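Local coordinates for putative uncharacterized protein (Bacteroides eggerthii DSM 20697, PDB 5BYP), which is of unknown function but belongs to the lipocalin-like families, whose antiparallel beta-barrels often bind small hydrophobic molecules, at residues 29-33 and 92-96; 50-54 and 88-93. All coordinates share one frame; numbering follows the deposited sequence.

Interaction 1 of 2, residues 29-33 and 92-96; sequences SIFYG and FFGWG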
# COMPACT_ATOMS: atom_id res chain seq x y z
N SER A 29 -2.82 10.43 -7.08
CA SER A 29 -2.97 10.82 -5.69
C SER A 29 -2.26 9.86 -4.69
O SER A 29 -2.05 10.26 -3.54
CB SER A 29 -4.46 10.88 -5.36
OG SER A 29 -4.72 11.16 -3.99
N ILE A 30 -1.90 8.63 -5.11
CA ILE A 30 -1.39 7.61 -4.19
C ILE A 30 0.15 7.45 -4.22
O ILE A 30 0.77 7.37 -5.28
CB ILE A 30 -2.11 6.26 -4.49
CG1 ILE A 30 -3.64 6.38 -4.19
CG2 ILE A 30 -1.46 5.06 -3.74
CD1 ILE A 30 -4.50 5.10 -4.38
N PHE A 31 0.75 7.36 -3.00
CA PHE A 31 2.19 7.15 -2.78
C PHE A 31 2.40 6.12 -1.67
O PHE A 31 1.64 6.10 -0.69
CB PHE A 31 2.88 8.47 -2.41
CG PHE A 31 2.80 9.55 -3.47
CD1 PHE A 31 1.68 10.37 -3.57
CD2 PHE A 31 3.87 9.79 -4.32
CE1 PHE A 31 1.61 11.36 -4.55
CE2 PHE A 31 3.82 10.81 -5.27
CZ PHE A 31 2.68 11.58 -5.39
N TYR A 32 3.42 5.25 -1.83
CA TYR A 32 3.86 4.26 -0.82
C TYR A 32 5.27 4.61 -0.41
O TYR A 32 6.07 4.95 -1.26
CB TYR A 32 3.80 2.82 -1.36
CG TYR A 32 2.44 2.13 -1.33
CD1 TYR A 32 1.27 2.85 -1.51
CD2 TYR A 32 2.35 0.73 -1.30
CE1 TYR A 32 0.03 2.21 -1.60
CE2 TYR A 32 1.12 0.09 -1.34
CZ TYR A 32 -0.03 0.83 -1.51
OH TYR A 32 -1.24 0.18 -1.61
N GLY A 33 5.55 4.57 0.88
CA GLY A 33 6.88 4.88 1.43
C GLY A 33 7.45 3.71 2.19
O GLY A 33 6.73 3.03 2.92
N PHE A 92 -8.72 3.55 -0.16
CA PHE A 92 -7.31 3.57 -0.46
C PHE A 92 -6.74 2.16 -0.48
O PHE A 92 -6.15 1.76 -1.47
CB PHE A 92 -6.61 4.43 0.56
CG PHE A 92 -5.20 4.79 0.22
CD1 PHE A 92 -4.15 4.00 0.64
CD2 PHE A 92 -4.92 5.98 -0.45
CE1 PHE A 92 -2.84 4.37 0.37
CE2 PHE A 92 -3.60 6.35 -0.70
CZ PHE A 92 -2.57 5.54 -0.30
N PHE A 93 -6.92 1.39 0.58
CA PHE A 93 -6.34 0.07 0.57
C PHE A 93 -7.33 -0.98 0.10
O PHE A 93 -7.07 -1.63 -0.90
CB PHE A 93 -5.79 -0.30 1.94
CG PHE A 93 -4.67 0.60 2.38
CD1 PHE A 93 -3.41 0.50 1.79
CD2 PHE A 93 -4.88 1.59 3.33
CE1 PHE A 93 -2.36 1.31 2.21
CE2 PHE A 93 -3.83 2.41 3.74
CZ PHE A 93 -2.57 2.24 3.21
N GLY A 94 -8.43 -1.15 0.84
CA GLY A 94 -9.44 -2.16 0.56
C GLY A 94 -8.94 -3.54 0.92
O GLY A 94 -9.44 -4.54 0.41
N TRP A 95 -7.96 -3.61 1.83
CA TRP A 95 -7.31 -4.85 2.25
C TRP A 95 -8.15 -5.68 3.23
O TRP A 95 -7.68 -6.72 3.71
CB TRP A 95 -5.95 -4.55 2.90
CG TRP A 95 -4.96 -3.88 1.99
CD1 TRP A 95 -5.07 -3.68 0.65
CD2 TRP A 95 -3.65 -3.42 2.36
NE1 TRP A 95 -3.93 -3.07 0.17
CE2 TRP A 95 -3.05 -2.88 1.20
CE3 TRP A 95 -2.96 -3.33 3.59
CZ2 TRP A 95 -1.80 -2.29 1.22
CZ3 TRP A 95 -1.72 -2.72 3.61
CH2 TRP A 95 -1.15 -2.21 2.44
N GLY A 96 -9.35 -5.20 3.54
CA GLY A 96 -10.27 -5.90 4.43
C GLY A 96 -9.99 -5.69 5.89
O GLY A 96 -9.07 -4.94 6.25

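Interaction 2 of 2, residues 50-54 and 88-93; sequences YEGFY and SYKNFF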
# COMPACT_ATOMS: atom_id res chain seq x y z
N TYR A 50 -2.96 16.21 2.49
CA TYR A 50 -2.94 14.78 2.18
C TYR A 50 -3.27 13.92 3.41
O TYR A 50 -3.02 14.32 4.55
CB TYR A 50 -1.58 14.32 1.57
CG TYR A 50 -0.36 14.55 2.45
CD1 TYR A 50 0.35 15.73 2.38
CD2 TYR A 50 0.11 13.55 3.30
CE1 TYR A 50 1.46 15.97 3.20
CE2 TYR A 50 1.21 13.78 4.15
CZ TYR A 50 1.88 14.99 4.08
OH TYR A 50 2.98 15.22 4.90
N GLU A 51 -3.83 12.76 3.18
CA GLU A 51 -4.14 11.83 4.27
C GLU A 51 -3.09 10.73 4.27
O GLU A 51 -2.68 10.27 3.19
CB GLU A 51 -5.56 11.27 4.12
CG GLU A 51 -6.11 10.66 5.40
CD GLU A 51 -6.95 9.40 5.22
OE1 GLU A 51 -7.25 9.03 4.05
OE2 GLU A 51 -7.32 8.79 6.25
N GLY A 52 -2.63 10.35 5.45
CA GLY A 52 -1.58 9.35 5.62
C GLY A 52 -1.92 8.11 6.44
O GLY A 52 -2.83 8.12 7.27
N PHE A 53 -1.14 7.04 6.19
CA PHE A 53 -1.24 5.74 6.84
C PHE A 53 0.12 5.22 7.13
O PHE A 53 1.07 5.62 6.48
CB PHE A 53 -2.01 4.76 5.97
CG PHE A 53 -3.41 5.18 5.68
CD1 PHE A 53 -4.43 4.93 6.59
CD2 PHE A 53 -3.75 5.76 4.46
CE1 PHE A 53 -5.74 5.30 6.30
CE2 PHE A 53 -5.05 6.13 4.18
CZ PHE A 53 -6.04 5.90 5.10
N TYR A 54 0.25 4.34 8.12
CA TYR A 54 1.56 3.83 8.47
C TYR A 54 1.47 2.37 8.93
O TYR A 54 0.40 1.88 9.27
CB TYR A 54 2.24 4.73 9.55
CG TYR A 54 1.58 4.76 10.90
CD1 TYR A 54 0.38 5.45 11.10
CD2 TYR A 54 2.23 4.26 12.03
CE1 TYR A 54 -0.22 5.52 12.35
CE2 TYR A 54 1.66 4.36 13.30
CZ TYR A 54 0.44 4.99 13.46
OH TYR A 54 -0.13 5.08 14.71
N SER A 88 -11.82 5.96 4.20
CA SER A 88 -10.50 6.32 3.70
C SER A 88 -9.67 5.08 3.42
O SER A 88 -9.05 4.97 2.37
CB SER A 88 -9.79 7.22 4.70
OG SER A 88 -10.66 8.23 5.21
N TYR A 89 -9.71 4.12 4.35
CA TYR A 89 -9.03 2.84 4.28
C TYR A 89 -9.69 1.96 3.21
O TYR A 89 -9.00 1.36 2.37
CB TYR A 89 -9.05 2.15 5.66
CG TYR A 89 -8.64 0.71 5.65
CD1 TYR A 89 -9.57 -0.31 5.45
CD2 TYR A 89 -7.31 0.34 5.87
CE1 TYR A 89 -9.19 -1.65 5.42
CE2 TYR A 89 -6.91 -0.99 5.81
CZ TYR A 89 -7.87 -1.99 5.63
OH TYR A 89 -7.50 -3.30 5.58
N LYS A 90 -11.01 1.90 3.21
CA LYS A 90 -11.73 1.12 2.20
C LYS A 90 -11.43 1.63 0.76
O LYS A 90 -11.21 0.82 -0.15
CB LYS A 90 -13.23 1.13 2.48
CG LYS A 90 -13.62 0.15 3.59
CD LYS A 90 -14.94 0.54 4.25
CE LYS A 90 -15.41 -0.50 5.20
NZ LYS A 90 -16.60 -0.03 5.95
N ASN A 91 -11.34 2.96 0.58
CA ASN A 91 -11.08 3.50 -0.74
C ASN A 91 -9.61 3.40 -1.12
O ASN A 91 -9.29 3.24 -2.30
CB ASN A 91 -11.53 4.96 -0.83
CG ASN A 91 -12.99 5.22 -0.54
OD1 ASN A 91 -13.80 4.29 -0.35
ND2 ASN A 91 -13.33 6.50 -0.39
N PHE A 92 -8.72 3.55 -0.16
CA PHE A 92 -7.31 3.57 -0.46
C PHE A 92 -6.74 2.16 -0.48
O PHE A 92 -6.15 1.76 -1.47
CB PHE A 92 -6.61 4.43 0.56
CG PHE A 92 -5.20 4.79 0.22
CD1 PHE A 92 -4.15 4.00 0.64
CD2 PHE A 92 -4.92 5.98 -0.45
CE1 PHE A 92 -2.84 4.37 0.37
CE2 PHE A 92 -3.60 6.35 -0.70
CZ PHE A 92 -2.57 5.54 -0.30
N PHE A 93 -6.92 1.39 0.58
CA PHE A 93 -6.34 0.07 0.57
C PHE A 93 -7.33 -0.98 0.10
O PHE A 93 -7.07 -1.63 -0.90
CB PHE A 93 -5.79 -0.30 1.94
CG PHE A 93 -4.67 0.60 2.38
CD1 PHE A 93 -3.41 0.50 1.79
CD2 PHE A 93 -4.88 1.59 3.33
CE1 PHE A 93 -2.36 1.31 2.21
CE2 PHE A 93 -3.83 2.41 3.74
CZ PHE A 93 -2.57 2.24 3.21

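Interaction 1 of 2, residues 29-33 and 92-96
Phe92 lays the outer end of its ring alongside the side chains of Ile30 and Tyr32 on strand 30-35, which both meet it from one side. Ile30 touches the ring with both branches: CG1 lies 3.5 Å from Phe92 CE2, and CG2 lies 3.6 Å from Phe92 CZ. Beyond them, Ile30 CD1 reaches back along the ring to Phe92 CD2, at 4.0 Å. The Tyr32 ring meets the phenyl obliquely, with Tyr32 CE1 4.1 Å from Phe92 CE1. Beyond the ring edge, near its plane, lies the carbonyl oxygen of Phe31. Phe92 gets there because CG is anti to the backbone N (chi1 -167°), which sends the ring away from the helix end and across to the strand.

The second bump comes from the strand. Tyr32 projects its phenol past Phe92, and its OH rests over the shallow notch where the Phe93 and Trp95 rings meet, 4.0 Å from Phe93 CD1 and 3.8 Å from Trp95 CZ2; no hydrogen bond crosses this contact. The notch is shaped by aromatic packing within 92-96, where Phe92 CD1 sits over the centre of one Phe93 face and Phe93 CD1 lies over a Trp95 face, nearer its rim. Gly94, with positive phi (74°), turns the chain out of the helix between these rings. An alanine in place of Phe92 would probably strip the side of Ile30 and Tyr32 that the ring covers and take the cover off one face of Phe93. Side chains that pass each other in opposite directions, all of them buried, thus join a barrel strand to the loop after helix 87-92, a densely aromatic interior packing that fits a lipocalin-like beta-barrel.

Interaction 2 of 2, residues 50-54 and 88-93
Phe53 reaches from its strand to helix 87-92 and meets Phe93 along its inner half, then Phe92, then the start of the helix. Its CB lies at the edge of the Phe93 ring, 3.7 Å from Phe93 CE2. With CG anti to the carbonyl carbon (chi1 -61°), the phenyl is directed at the helix, and CG and CD2 both come beneath that same Phe93 edge; Phe53 CG is 3.4 Å from Phe93 CE2. This is a T-shaped pair, the Phe93 edge toward the Phe53 face, with planes at 74° and ring centres 5.0 Å apart. Farther out, Phe53 CE2 stands over one face of Phe92, off its centre and 4.2 Å from Phe92 CG. At the tip, Phe53 CZ reaches the first turn of the helix, with Ser88 CB 4.0 Å away at the ring edge and the Tyr89 backbone N close by. Glu51, two residues earlier, lays its carboxylate against Ser88, OE1 being 3.2 Å from Ser88 CB. Strand 51-54 and helix 88-92 run nearly at right angles, while backbone hydrogen bonds of Glu51 with Cys43 and Phe53 with Ala41 tie the strand to neighbouring strand 38-43.

In the fold
Interactions 1 and 2 have centres about 6 Å apart and share Phe92 and Phe93, so helix 87-92 and the loop after it pack against two strands of one antiparallel sheet. Along the chain strand 30-35 comes first, then strand 51-60, then helix 87-92 and its loop. Strand 38-43 lies between the first two strands and pairs with both; Phe92 touches it as well. A probable backbone hydrogen bond from Gly94 N to Tyr89 O links loop to helix. Interaction 1 lies about 4 Å from the chain centre and interaction 2 about 9 Å, consistent with the loop side chains occupying part of the barrel interior, where related proteins commonly hold ligands.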